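Local coordinates for CT253 (Chlamydia trachomatis serovar L2, PDB 6UXC), which is of unknown function but, as a predicted signal-peptide-bearing lipoprotein of the DUF7499 family, is probably carried to and attached at a bacterial membrane, at residues L37-Q42 with Y154-K159; R51-H54 with K58-L61; M132-I137 with V178-G183; K159-T164 with L168-L173. All coordinates share one frame; numbering follows the deposited sequence.

Contact 1 (L37-Q42 with Y154-K159); sequences LPWNLQ and YGWRSK
Trp-39 and Trp-156 meet through different first torsions: Trp-39 has CG between its backbone N and carbonyl carbon (chi1 75°), whereas Trp-156 has CG anti to its backbone N, and the two indoles come together obliquely. The contact joins the N-terminal end of helix 41-55, with Asn-40 as N-cap, to a type II beta turn, Gly-155 to Ser-158, in the loop before helix 165-184. It is a CH-pi contact: CB of Trp-156 sits 3.6 Å from the centroid of the Trp-39 five-membered ring, 15° off the normal and thus over its face. The same face receives the turn backbone, since Trp-156 N lies 3.4 Å from Trp-39 CZ3. CD1 of Leu-37, from the same segment, lies over the rim of the opposite face. The two five-membered rings are oblique, planes 46° apart. Both indole nitrogens are satisfied by helix 41-55, Trp-39 NE1 by Glu-44 and Trp-156 NE1 by Glu-48, and Phe-161 makes an edge-to-face pair with Trp-39. The turn is closed twice on one acceptor: Gly-155 O takes Ser-158 N and also, on a lone pair in the carbonyl plane, Ser-158 OG at 2.9 Å.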
loop_
_atom_site.group_PDB
_atom_site.type_symbol
_atom_site.label_atom_id
_atom_site.label_comp_id
_atom_site.label_asym_id
_atom_site.label_seq_id
_atom_site.Cartn_x
_atom_site.Cartn_y
_atom_site.Cartn_z
ATOM N N LEU A 37 5.188 -11.299 14.918
ATOM C CA LEU A 37 4.293 -11.801 13.893
ATOM C C LEU A 37 4.980 -12.856 13.054
ATOM O O LEU A 37 6.141 -12.697 12.677
ATOM C CB LEU A 37 3.837 -10.676 12.971
ATOM C CG LEU A 37 2.590 -9.911 13.375
ATOM C CD1 LEU A 37 2.157 -9.109 12.184
ATOM C CD2 LEU A 37 1.470 -10.841 13.862
ATOM N N PRO A 38 4.270 -13.947 12.728
ATOM C CA PRO A 38 4.849 -14.974 11.865
ATOM C C PRO A 38 4.859 -14.622 10.387
ATOM O O PRO A 38 5.125 -15.498 9.561
ATOM C CB PRO A 38 3.946 -16.188 12.138
ATOM C CG PRO A 38 2.637 -15.600 12.465
ATOM C CD PRO A 38 2.935 -14.322 13.218
ATOM N N TRP A 39 4.577 -13.372 10.022
ATOM C CA TRP A 39 4.717 -12.950 8.645
ATOM C C TRP A 39 5.212 -11.516 8.638
ATOM O O TRP A 39 5.193 -10.821 9.652
ATOM C CB TRP A 39 3.399 -13.096 7.848
ATOM C CG TRP A 39 2.341 -12.047 8.157
ATOM C CD1 TRP A 39 2.134 -10.854 7.515
ATOM C CD2 TRP A 39 1.351 -12.112 9.195
ATOM N NE1 TRP A 39 1.081 -10.170 8.106
ATOM C CE2 TRP A 39 0.579 -10.927 9.123
ATOM C CE3 TRP A 39 1.035 -13.055 10.165
ATOM C CZ2 TRP A 39 -0.480 -10.662 10.006
ATOM C CZ3 TRP A 39 -0.017 -12.791 11.033
ATOM C CH2 TRP A 39 -0.759 -11.597 10.939
ATOM N N ASN A 40 5.638 -11.072 7.464
ATOM C CA ASN A 40 6.163 -9.732 7.265
ATOM C C ASN A 40 5.033 -8.786 6.862
ATOM O O ASN A 40 4.375 -9.002 5.845
ATOM C CB ASN A 40 7.239 -9.782 6.179
ATOM C CG ASN A 40 7.822 -8.440 5.887
ATOM O OD1 ASN A 40 7.527 -7.831 4.863
ATOM N ND2 ASN A 40 8.668 -7.959 6.792
ATOM N N LEU A 41 4.807 -7.747 7.669
ATOM C CA LEU A 41 3.696 -6.835 7.399
ATOM C C LEU A 41 3.836 -6.174 6.032
ATOM O O LEU A 41 2.859 -6.086 5.271
ATOM C CB LEU A 41 3.634 -5.790 8.503
ATOM C CG LEU A 41 2.308 -5.127 8.802
ATOM C CD1 LEU A 41 1.206 -6.129 9.269
ATOM C CD2 LEU A 41 2.565 -4.088 9.863
ATOM N N GLN A 42 5.039 -5.699 5.694
ATOM C CA GLN A 42 5.263 -5.125 4.364
ATOM C C GLN A 42 4.869 -6.093 3.261
ATOM O O GLN A 42 4.264 -5.692 2.252
ATOM C CB GLN A 42 6.734 -4.741 4.170
ATOM C CG GLN A 42 7.118 -3.435 4.762
ATOM N N TYR A 154 -4.310 -17.892 13.554
ATOM C CA TYR A 154 -5.189 -17.197 12.613
ATOM C C TYR A 154 -4.461 -16.025 11.979
ATOM O O TYR A 154 -4.946 -14.896 11.969
ATOM C CB TYR A 154 -6.453 -16.694 13.308
ATOM C CG TYR A 154 -7.184 -17.719 14.146
ATOM C CD1 TYR A 154 -7.798 -18.826 13.555
ATOM C CD2 TYR A 154 -7.303 -17.566 15.514
ATOM C CE1 TYR A 154 -8.476 -19.754 14.313
ATOM C CE2 TYR A 154 -7.991 -18.499 16.283
ATOM C CZ TYR A 154 -8.575 -19.582 15.672
ATOM O OH TYR A 154 -9.248 -20.510 16.428
ATOM N N GLY A 155 -3.261 -16.285 11.464
ATOM C CA GLY A 155 -2.455 -15.254 10.845
ATOM C C GLY A 155 -2.760 -15.111 9.359
ATOM O O GLY A 155 -3.552 -15.853 8.789
ATOM N N TRP A 156 -2.132 -14.102 8.755
ATOM C CA TRP A 156 -2.370 -13.794 7.347
ATOM C C TRP A 156 -2.267 -15.048 6.494
ATOM O O TRP A 156 -1.329 -15.836 6.647
ATOM C CB TRP A 156 -1.374 -12.736 6.865
ATOM C CG TRP A 156 -1.536 -12.392 5.429
ATOM C CD1 TRP A 156 -2.684 -12.000 4.794
ATOM C CD2 TRP A 156 -0.509 -12.388 4.435
ATOM N NE1 TRP A 156 -2.431 -11.767 3.463
ATOM C CE2 TRP A 156 -1.101 -11.995 3.221
ATOM C CE3 TRP A 156 0.855 -12.675 4.458
ATOM C CZ2 TRP A 156 -0.377 -11.882 2.035
ATOM C CZ3 TRP A 156 1.573 -12.571 3.275
ATOM C CH2 TRP A 156 0.959 -12.181 2.090
ATOM N N ARG A 157 -3.250 -15.211 5.604
ATOM C CA ARG A 157 -3.414 -16.332 4.683
ATOM C C ARG A 157 -4.306 -17.414 5.276
ATOM O O ARG A 157 -5.111 -18.012 4.557
ATOM C CB ARG A 157 -2.072 -16.933 4.278
ATOM C CG ARG A 157 -1.162 -15.961 3.539
ATOM C CD ARG A 157 -0.414 -16.710 2.472
ATOM N NE ARG A 157 0.673 -15.955 1.862
ATOM C CZ ARG A 157 0.569 -15.266 0.729
ATOM N NH1 ARG A 157 -0.585 -15.210 0.070
ATOM N NH2 ARG A 157 1.630 -14.630 0.257
ATOM N N SER A 158 -4.183 -17.676 6.576
ATOM C CA SER A 158 -5.056 -18.657 7.212
ATOM C C SER A 158 -6.512 -18.283 6.951
ATOM O O SER A 158 -6.817 -17.124 6.639
ATOM C CB SER A 158 -4.772 -18.741 8.711
ATOM O OG SER A 158 -5.578 -17.829 9.424
ATOM N N LYS A 159 -7.415 -19.261 7.058
ATOM C CA LYS A 159 -8.810 -19.033 6.693
ATOM C C LYS A 159 -9.398 -17.854 7.457
ATOM O O LYS A 159 -10.048 -16.977 6.873
ATOM C CB LYS A 159 -9.629 -20.297 6.963
#

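Contact 2 (R51-H54 with K58-L61); sequences RRLH and KLLL. With NA (sodium ion), chain C.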
loop_
_atom_site.group_PDB
_atom_site.type_symbol
_atom_site.label_atom_id
_atom_site.label_comp_id
_atom_site.label_asym_id
_atom_site.label_seq_id
_atom_site.Cartn_x
_atom_site.Cartn_y
_atom_site.Cartn_z
ATOM N N ARG A 51 -3.027 -7.307 -5.202
ATOM C CA ARG A 51 -4.151 -8.113 -5.658
ATOM C C ARG A 51 -5.365 -7.239 -5.979
ATOM O O ARG A 51 -6.114 -7.507 -6.925
ATOM C CB ARG A 51 -4.530 -9.167 -4.614
ATOM C CG ARG A 51 -3.608 -10.361 -4.577
ATOM C CD ARG A 51 -4.001 -11.323 -3.461
ATOM N NE ARG A 51 -3.102 -12.463 -3.376
ATOM C CZ ARG A 51 -3.244 -13.584 -4.076
ATOM N NH1 ARG A 51 -4.240 -13.728 -4.927
ATOM N NH2 ARG A 51 -2.381 -14.570 -3.917
ATOM N N ARG A 52 -5.592 -6.204 -5.182
ATOM C CA ARG A 52 -6.755 -5.349 -5.397
ATOM C C ARG A 52 -6.582 -4.398 -6.573
ATOM O O ARG A 52 -7.579 -4.045 -7.225
ATOM C CB ARG A 52 -7.051 -4.583 -4.109
ATOM C CG ARG A 52 -7.693 -5.467 -3.033
ATOM C CD ARG A 52 -7.823 -4.728 -1.706
ATOM N NE ARG A 52 -8.562 -5.514 -0.717
ATOM C CZ ARG A 52 -8.040 -6.513 -0.011
ATOM N NH1 ARG A 52 -6.763 -6.867 -0.179
ATOM N NH2 ARG A 52 -8.800 -7.170 0.859
ATOM N N LEU A 53 -5.361 -3.933 -6.829
ATOM C CA LEU A 53 -5.147 -3.122 -8.022
ATOM C C LEU A 53 -5.293 -3.989 -9.255
ATOM O O LEU A 53 -5.837 -3.546 -10.277
ATOM C CB LEU A 53 -3.768 -2.471 -7.971
ATOM C CG LEU A 53 -3.507 -1.483 -6.842
ATOM C CD1 LEU A 53 -2.026 -1.066 -6.866
ATOM C CD2 LEU A 53 -4.371 -0.276 -7.003
ATOM N N HIS A 54 -4.841 -5.246 -9.159
ATOM C CA HIS A 54 -5.032 -6.217 -10.242
ATOM C C HIS A 54 -6.520 -6.469 -10.486
ATOM O O HIS A 54 -7.006 -6.370 -11.621
ATOM C CB HIS A 54 -4.290 -7.515 -9.884
ATOM C CG HIS A 54 -4.432 -8.603 -10.886
ATOM N ND1 HIS A 54 -4.358 -9.930 -10.547
ATOM C CD2 HIS A 54 -4.673 -8.564 -12.215
ATOM C CE1 HIS A 54 -4.539 -10.669 -11.627
ATOM N NE2 HIS A 54 -4.740 -9.863 -12.651
ATOM N N LYS A 58 -10.612 -0.707 -13.189
ATOM C CA LYS A 58 -10.287 0.669 -13.519
ATOM C C LYS A 58 -8.802 0.875 -13.757
ATOM O O LYS A 58 -8.416 1.894 -14.339
ATOM C CB LYS A 58 -10.695 1.600 -12.379
ATOM C CG LYS A 58 -12.194 1.828 -12.232
ATOM C CD LYS A 58 -12.471 2.707 -11.019
ATOM N N LEU A 59 -7.976 -0.050 -13.300
ATOM C CA LEU A 59 -6.529 0.137 -13.275
ATOM C C LEU A 59 -5.857 -1.076 -13.889
ATOM O O LEU A 59 -6.233 -2.213 -13.590
ATOM C CB LEU A 59 -6.020 0.326 -11.844
ATOM C CG LEU A 59 -6.673 1.494 -11.098
ATOM C CD1 LEU A 59 -6.170 1.510 -9.641
ATOM C CD2 LEU A 59 -6.437 2.840 -11.767
ATOM N N LEU A 60 -4.866 -0.834 -14.749
ATOM C CA LEU A 60 -4.104 -1.900 -15.389
ATOM C C LEU A 60 -2.750 -1.974 -14.697
ATOM O O LEU A 60 -1.935 -1.060 -14.835
ATOM C CB LEU A 60 -3.911 -1.628 -16.874
ATOM C CG LEU A 60 -3.159 -2.694 -17.674
ATOM C CD1 LEU A 60 -3.826 -4.027 -17.538
ATOM C CD2 LEU A 60 -3.094 -2.303 -19.153
ATOM N N LEU A 61 -2.502 -3.056 -13.989
ATOM C CA LEU A 61 -1.348 -3.145 -13.100
ATOM C C LEU A 61 -0.229 -3.841 -13.854
ATOM O O LEU A 61 -0.358 -5.020 -14.240
ATOM C CB LEU A 61 -1.695 -3.897 -11.823
ATOM C CG LEU A 61 -0.551 -4.113 -10.846
ATOM C CD1 LEU A 61 -0.079 -2.820 -10.209
ATOM C CD2 LEU A 61 -0.943 -5.117 -9.792
HETATM NA NA NA C . -6.639 -4.095 -12.551
HETATM O O HOH W 1 -4.546 -5.138 -13.706
HETATM O O HOH W 2 -7.162 -5.220 -14.768
#
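This is a helix-to-strand contact formed round a sodium site, where the last turn of helix 41-55 meets the short edge strand 59-61 of the mixed sheet. No direct hydrogen bond joins the two segments; the ion and leucine packing do so instead. The sodium is bound by the carbonyl oxygens Leu-53 O at 2.5 Å, His-54 O at 2.5 Å and Leu-59 O at 2.2 Å. Two waters and Ser-56 O, from the connecting turn, complete six ligands. Water 1 is 2.6 Å from the sodium and accepts a bond from Leu-61 N at 2.9 Å, so it relays the site to the strand backbone. Beside the site, CD2 of Leu-53 meets CD1 of Leu-59 at 3.7 Å, while Leu-61, trans about its first torsion (chi1 177°), brings CD2 within 4.1 Å of His-54 CB. Met-23 and Val-21 of strand 19-28 extend this apolar layer. With Leu-53 O only 3.6 Å from Leu-59 O, the two carbonyl dipoles converge with no proton between them; the cation probably offsets their repulsion, and the helix C-terminal end, whose carbonyls point outward, is probably a favourable place for a positive charge.

Contact 3 (M132-I137 with V178-G183); sequences MIYQEI and VARVEG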
loop_
_atom_site.group_PDB
_atom_site.type_symbol
_atom_site.label_atom_id
_atom_site.label_comp_id
_atom_site.label_asym_id
_atom_site.label_seq_id
_atom_site.Cartn_x
_atom_site.Cartn_y
_atom_site.Cartn_z
ATOM N N MET A 132 3.783 14.465 -8.163
ATOM C CA MET A 132 2.942 13.839 -7.150
ATOM C C MET A 132 1.535 14.432 -7.226
ATOM O O MET A 132 1.353 15.624 -6.954
ATOM C CB MET A 132 3.531 14.046 -5.755
ATOM C CG MET A 132 2.878 13.163 -4.729
ATOM S SD MET A 132 3.494 13.264 -3.030
ATOM C CE MET A 132 5.248 13.018 -3.177
ATOM N N ILE A 133 0.540 13.596 -7.554
ATOM C CA ILE A 133 -0.834 14.073 -7.761
ATOM C C ILE A 133 -1.765 13.752 -6.599
ATOM O O ILE A 133 -2.904 14.252 -6.575
ATOM C CB ILE A 133 -1.446 13.511 -9.061
ATOM C CG1 ILE A 133 -1.529 11.986 -9.014
ATOM C CG2 ILE A 133 -0.620 13.981 -10.256
ATOM C CD1 ILE A 133 -2.406 11.382 -10.098
ATOM N N TYR A 134 -1.331 12.937 -5.645
ATOM C CA TYR A 134 -2.147 12.567 -4.505
ATOM C C TYR A 134 -1.222 12.198 -3.356
ATOM O O TYR A 134 -0.233 11.467 -3.559
ATOM C CB TYR A 134 -3.057 11.390 -4.858
ATOM C CG TYR A 134 -3.814 10.829 -3.691
ATOM C CD1 TYR A 134 -4.683 11.631 -2.956
ATOM C CD2 TYR A 134 -3.704 9.487 -3.336
ATOM C CE1 TYR A 134 -5.382 11.122 -1.882
ATOM C CE2 TYR A 134 -4.405 8.974 -2.265
ATOM C CZ TYR A 134 -5.246 9.793 -1.542
ATOM O OH TYR A 134 -5.956 9.298 -0.469
ATOM N N GLN A 135 -1.550 12.705 -2.167
ATOM C CA GLN A 135 -0.870 12.291 -0.944
ATOM C C GLN A 135 -1.869 12.378 0.193
ATOM O O GLN A 135 -2.469 13.438 0.404
ATOM C CB GLN A 135 0.335 13.172 -0.626
ATOM C CG GLN A 135 1.039 12.789 0.673
ATOM C CD GLN A 135 2.260 13.628 0.929
ATOM O OE1 GLN A 135 3.378 13.139 0.865
ATOM N NE2 GLN A 135 2.054 14.904 1.226
ATOM N N GLU A 136 -2.029 11.286 0.930
ATOM C CA GLU A 136 -2.952 11.293 2.049
ATOM C C GLU A 136 -2.584 10.176 3.000
ATOM O O GLU A 136 -2.153 9.103 2.576
ATOM C CB GLU A 136 -4.397 11.126 1.579
ATOM C CG GLU A 136 -5.440 11.264 2.706
ATOM C CD GLU A 136 -6.872 11.173 2.197
ATOM O OE1 GLU A 136 -7.074 10.910 0.996
ATOM O OE2 GLU A 136 -7.811 11.383 3.005
ATOM N N ILE A 137 -2.786 10.433 4.292
ATOM C CA ILE A 137 -2.630 9.409 5.317
ATOM C C ILE A 137 -4.003 8.825 5.608
ATOM O O ILE A 137 -4.931 9.551 5.984
ATOM C CB ILE A 137 -1.972 9.980 6.578
ATOM C CG1 ILE A 137 -0.570 10.479 6.221
ATOM C CG2 ILE A 137 -1.951 8.940 7.680
ATOM C CD1 ILE A 137 0.137 11.211 7.326
ATOM N N VAL A 178 -7.183 1.390 -2.064
ATOM C CA VAL A 178 -7.390 1.196 -3.492
ATOM C C VAL A 178 -8.510 2.090 -4.003
ATOM O O VAL A 178 -8.421 2.601 -5.123
ATOM C CB VAL A 178 -7.640 -0.284 -3.800
ATOM C CG1 VAL A 178 -8.076 -0.462 -5.238
ATOM C CG2 VAL A 178 -6.372 -1.084 -3.555
ATOM N N ALA A 179 -9.542 2.351 -3.194
ATOM C CA ALA A 179 -10.606 3.249 -3.639
ATOM C C ALA A 179 -10.065 4.647 -3.899
ATOM O O ALA A 179 -10.456 5.297 -4.882
ATOM C CB ALA A 179 -11.734 3.313 -2.601
ATOM N N ARG A 180 -9.160 5.120 -3.026
ATOM C CA ARG A 180 -8.557 6.435 -3.205
ATOM C C ARG A 180 -7.646 6.469 -4.424
ATOM O O ARG A 180 -7.677 7.437 -5.198
ATOM C CB ARG A 180 -7.766 6.820 -1.959
ATOM C CG ARG A 180 -8.650 7.049 -0.750
ATOM C CD ARG A 180 -9.542 8.278 -0.934
ATOM N NE ARG A 180 -9.599 9.027 0.311
ATOM C CZ ARG A 180 -10.417 8.746 1.319
ATOM N NH1 ARG A 180 -11.272 7.734 1.228
ATOM N NH2 ARG A 180 -10.380 9.489 2.419
ATOM N N VAL A 181 -6.826 5.434 -4.606
ATOM C CA VAL A 181 -5.959 5.390 -5.778
ATOM C C VAL A 181 -6.804 5.428 -7.043
ATOM O O VAL A 181 -6.497 6.159 -7.994
ATOM C CB VAL A 181 -5.062 4.147 -5.737
ATOM C CG1 VAL A 181 -4.292 4.005 -7.070
ATOM C CG2 VAL A 181 -4.078 4.273 -4.563
ATOM N N GLU A 182 -7.864 4.618 -7.083
ATOM C CA GLU A 182 -8.751 4.611 -8.245
ATOM C C GLU A 182 -9.323 5.985 -8.512
ATOM O O GLU A 182 -9.396 6.439 -9.671
ATOM C CB GLU A 182 -9.895 3.629 -8.017
ATOM C CG GLU A 182 -9.490 2.198 -8.060
ATOM C CD GLU A 182 -10.667 1.276 -7.851
ATOM O OE1 GLU A 182 -11.629 1.675 -7.154
ATOM O OE2 GLU A 182 -10.636 0.150 -8.376
ATOM N N GLY A 183 -9.776 6.651 -7.449
ATOM C CA GLY A 183 -10.375 7.961 -7.615
ATOM C C GLY A 183 -9.405 8.990 -8.165
ATOM O O GLY A 183 -9.738 9.748 -9.081
#
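Tyr-134 is the first residue of 132-137 to reach the helix. Its ring is swung away from the backbone N at the first torsion, which places the phenol oxygen beside Arg-180: OH lies 3.4 Å from Arg-180 CB and 3.5 Å from Arg-180 CG. The phenol thus runs up against the aliphatic base of the arginine, while Tyr-184 stacks on the ring. Tyr-134 also belongs to a classic beta bulge, since Ile-133 and Tyr-134 both face Val-122 of strand 113-124. The contact sets helix 165-184 on an outermost strand of the mixed sheet, one that is bulged just where the tyrosine departs. Two residues on, Glu-136 points its extended chain to the same side and is gripped side-on by Arg-180: NE meets OE1 at 3.2 Å and NH2 meets OE2 at 3.2 Å, with N-H...O angles of 157° and 158°. Both oxygens are approached on their syn sides but from well out of the carboxylate plane, and with carboxylate and guanidinium planes 48° apart this bidentate salt bridge is twisted. Arg-180 has a second carboxylate, as its NH1 pairs with Glu-176 one turn earlier in the helix. Tyr-134 OH also approaches Glu-136 OE1, at 2.4 Å, too short for the bond to be taken at face value.

Contact 4 (K159-T164 with L168-L173); sequences KNFDST and LMHQRL
This contact builds the N-terminal end of helix 165-184: the 3-10 turn 161-163 leads into the helix and folds against its opening turns. Leu-168 N donates to Thr-164 O at 2.9 Å and 171°, an i+4 to i helical bond accepted by the N-cap residue's carbonyl. Leu-168 leans back over the preceding backbone: CG is beside the backbone N (chi1 -70°), which puts CD2 3.1 Å from Asp-162 O, a tight approach, and CD1 3.8 Å from Ser-163 O. The capping is by Thr-164, whose OG1 receives Gly-167 N and itself donates to Phe-161 O at 2.7 Å on a lone pair in the carbonyl plane. Phe-161 O also accepts Thr-164 N, so the hydroxyl and amide of one residue fasten the 3-10 turn to the cap. On the inner side Phe-161 presents its ring edge to His-170, with CZ 3.8 Å from ND1 and the ring planes at 67°. That imidazole is fixed from both nitrogens, ND1 bonding Glu-44 and NE2 bonding Gln-103, so its rotation is determined by partners on helix 41-55 and strand 94-105. On the outer side, Asp-162 OD2 stands 4.0 Å from Gln-171 NE2, too far for a hydrogen bond.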
loop_
_atom_site.group_PDB
_atom_site.type_symbol
_atom_site.label_atom_id
_atom_site.label_comp_id
_atom_site.label_asym_id
_atom_site.label_seq_id
_atom_site.Cartn_x
_atom_site.Cartn_y
_atom_site.Cartn_z
ATOM N N LYS A 159 -7.415 -19.261 7.058
ATOM C CA LYS A 159 -8.810 -19.033 6.693
ATOM C C LYS A 159 -9.398 -17.854 7.457
ATOM O O LYS A 159 -10.048 -16.977 6.873
ATOM C CB LYS A 159 -9.629 -20.297 6.963
ATOM N N ASN A 160 -9.159 -17.803 8.762
ATOM C CA ASN A 160 -9.911 -16.939 9.654
ATOM C C ASN A 160 -9.200 -15.638 9.975
ATOM O O ASN A 160 -9.639 -14.918 10.877
ATOM C CB ASN A 160 -10.222 -17.683 10.949
ATOM C CG ASN A 160 -10.948 -18.973 10.703
ATOM O OD1 ASN A 160 -10.476 -20.045 11.080
ATOM N ND2 ASN A 160 -12.102 -18.883 10.050
ATOM N N PHE A 161 -8.115 -15.308 9.268
ATOM C CA PHE A 161 -7.435 -14.050 9.562
ATOM C C PHE A 161 -8.396 -12.879 9.425
ATOM O O PHE A 161 -8.357 -11.926 10.218
ATOM C CB PHE A 161 -6.230 -13.859 8.635
ATOM C CG PHE A 161 -5.521 -12.559 8.829
ATOM C CD1 PHE A 161 -4.954 -12.259 10.060
ATOM C CD2 PHE A 161 -5.392 -11.636 7.794
ATOM C CE1 PHE A 161 -4.287 -11.067 10.280
ATOM C CE2 PHE A 161 -4.720 -10.440 8.007
ATOM C CZ PHE A 161 -4.162 -10.156 9.238
ATOM N N ASP A 162 -9.253 -12.914 8.411
ATOM C CA ASP A 162 -10.136 -11.787 8.161
ATOM C C ASP A 162 -11.176 -11.606 9.267
ATOM O O ASP A 162 -11.882 -10.591 9.267
ATOM C CB ASP A 162 -10.793 -11.968 6.783
ATOM C CG ASP A 162 -9.783 -11.901 5.616
ATOM O OD1 ASP A 162 -8.598 -11.545 5.831
ATOM O OD2 ASP A 162 -10.182 -12.204 4.466
ATOM N N SER A 163 -11.271 -12.548 10.217
ATOM C CA SER A 163 -12.137 -12.438 11.386
ATOM C C SER A 163 -11.401 -11.984 12.646
ATOM O O SER A 163 -12.045 -11.770 13.683
ATOM C CB SER A 163 -12.816 -13.789 11.658
ATOM O OG SER A 163 -13.529 -14.250 10.517
ATOM N N THR A 164 -10.082 -11.844 12.594
ATOM C CA THR A 164 -9.344 -11.335 13.734
ATOM C C THR A 164 -9.374 -9.816 13.733
ATOM O O THR A 164 -9.683 -9.197 12.713
ATOM C CB THR A 164 -7.895 -11.795 13.690
ATOM O OG1 THR A 164 -7.255 -11.176 12.558
ATOM C CG2 THR A 164 -7.827 -13.313 13.597
ATOM N N LEU A 168 -9.611 -7.723 10.198
ATOM C CA LEU A 168 -10.737 -6.830 9.928
ATOM C C LEU A 168 -10.231 -5.425 9.627
ATOM O O LEU A 168 -10.672 -4.774 8.670
ATOM C CB LEU A 168 -11.664 -6.821 11.142
ATOM C CG LEU A 168 -12.450 -8.104 11.396
ATOM C CD1 LEU A 168 -13.041 -8.164 12.815
ATOM C CD2 LEU A 168 -13.569 -8.203 10.378
ATOM N N MET A 169 -9.302 -4.947 10.459
ATOM C CA MET A 169 -8.727 -3.621 10.293
ATOM C C MET A 169 -7.992 -3.517 8.961
ATOM O O MET A 169 -8.210 -2.571 8.189
ATOM C CB MET A 169 -7.790 -3.333 11.470
ATOM C CG MET A 169 -7.246 -1.925 11.539
ATOM S SD MET A 169 -5.652 -1.791 10.727
ATOM C CE MET A 169 -4.590 -2.669 11.883
ATOM N N HIS A 170 -7.155 -4.507 8.660
ATOM C CA HIS A 170 -6.420 -4.495 7.393
ATOM C C HIS A 170 -7.352 -4.461 6.193
ATOM O O HIS A 170 -7.113 -3.720 5.232
ATOM C CB HIS A 170 -5.521 -5.715 7.308
ATOM C CG HIS A 170 -4.295 -5.618 8.152
ATOM N ND1 HIS A 170 -3.310 -6.574 8.126
ATOM C CD2 HIS A 170 -3.897 -4.693 9.060
ATOM C CE1 HIS A 170 -2.350 -6.242 8.969
ATOM N NE2 HIS A 170 -2.690 -5.107 9.554
ATOM N N GLN A 171 -8.390 -5.295 6.210
ATOM C CA GLN A 171 -9.307 -5.376 5.080
ATOM C C GLN A 171 -9.917 -4.011 4.776
ATOM O O GLN A 171 -9.948 -3.575 3.619
ATOM C CB GLN A 171 -10.381 -6.416 5.393
ATOM C CG GLN A 171 -11.248 -6.797 4.233
ATOM C CD GLN A 171 -12.292 -7.808 4.639
ATOM O OE1 GLN A 171 -12.983 -7.627 5.640
ATOM N NE2 GLN A 171 -12.402 -8.886 3.877
ATOM N N ARG A 172 -10.362 -3.299 5.808
ATOM C CA ARG A 172 -10.982 -1.998 5.560
ATOM C C ARG A 172 -9.951 -1.014 5.023
ATOM O O ARG A 172 -10.244 -0.224 4.113
ATOM C CB ARG A 172 -11.637 -1.453 6.833
ATOM C CG ARG A 172 -12.942 -2.147 7.214
ATOM C CD ARG A 172 -13.797 -1.263 8.137
ATOM N NE ARG A 172 -12.989 -0.783 9.245
ATOM C CZ ARG A 172 -12.756 -1.483 10.354
ATOM N NH1 ARG A 172 -13.316 -2.680 10.520
ATOM N NH2 ARG A 172 -11.985 -0.969 11.305
ATOM N N LEU A 173 -8.740 -1.053 5.576
ATOM C CA LEU A 173 -7.680 -0.164 5.129
ATOM C C LEU A 173 -7.285 -0.443 3.683
ATOM O O LEU A 173 -7.110 0.499 2.895
ATOM C CB LEU A 173 -6.490 -0.309 6.069
ATOM C CG LEU A 173 -5.304 0.616 5.870
ATOM C CD1 LEU A 173 -5.695 2.084 5.906
ATOM C CD2 LEU A 173 -4.263 0.305 6.943
#

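From the N terminus, the chain enters contact 1 at 37-42, runs down helix 41-55 and reaches contact 2, a short local closure between the helix end and edge strand 59-61, nested inside the long loop that contact 1 closes at 154-159. Contact 3 opens on strand 131-143 before that closure and shuts only at 178-183, so contacts 1 and 3 cross. Contact 4, nested within contact 3, begins at Lys-159, shared with contact 1; the two centres are about 10 Å apart, and they touch through Phe-161 and the turn. Contacts 3 and 4 both use helix 165-184. Contacts 2 and 3 touch where Leu-59 meets Glu-182 and tie the two outermost strands to the two long helices.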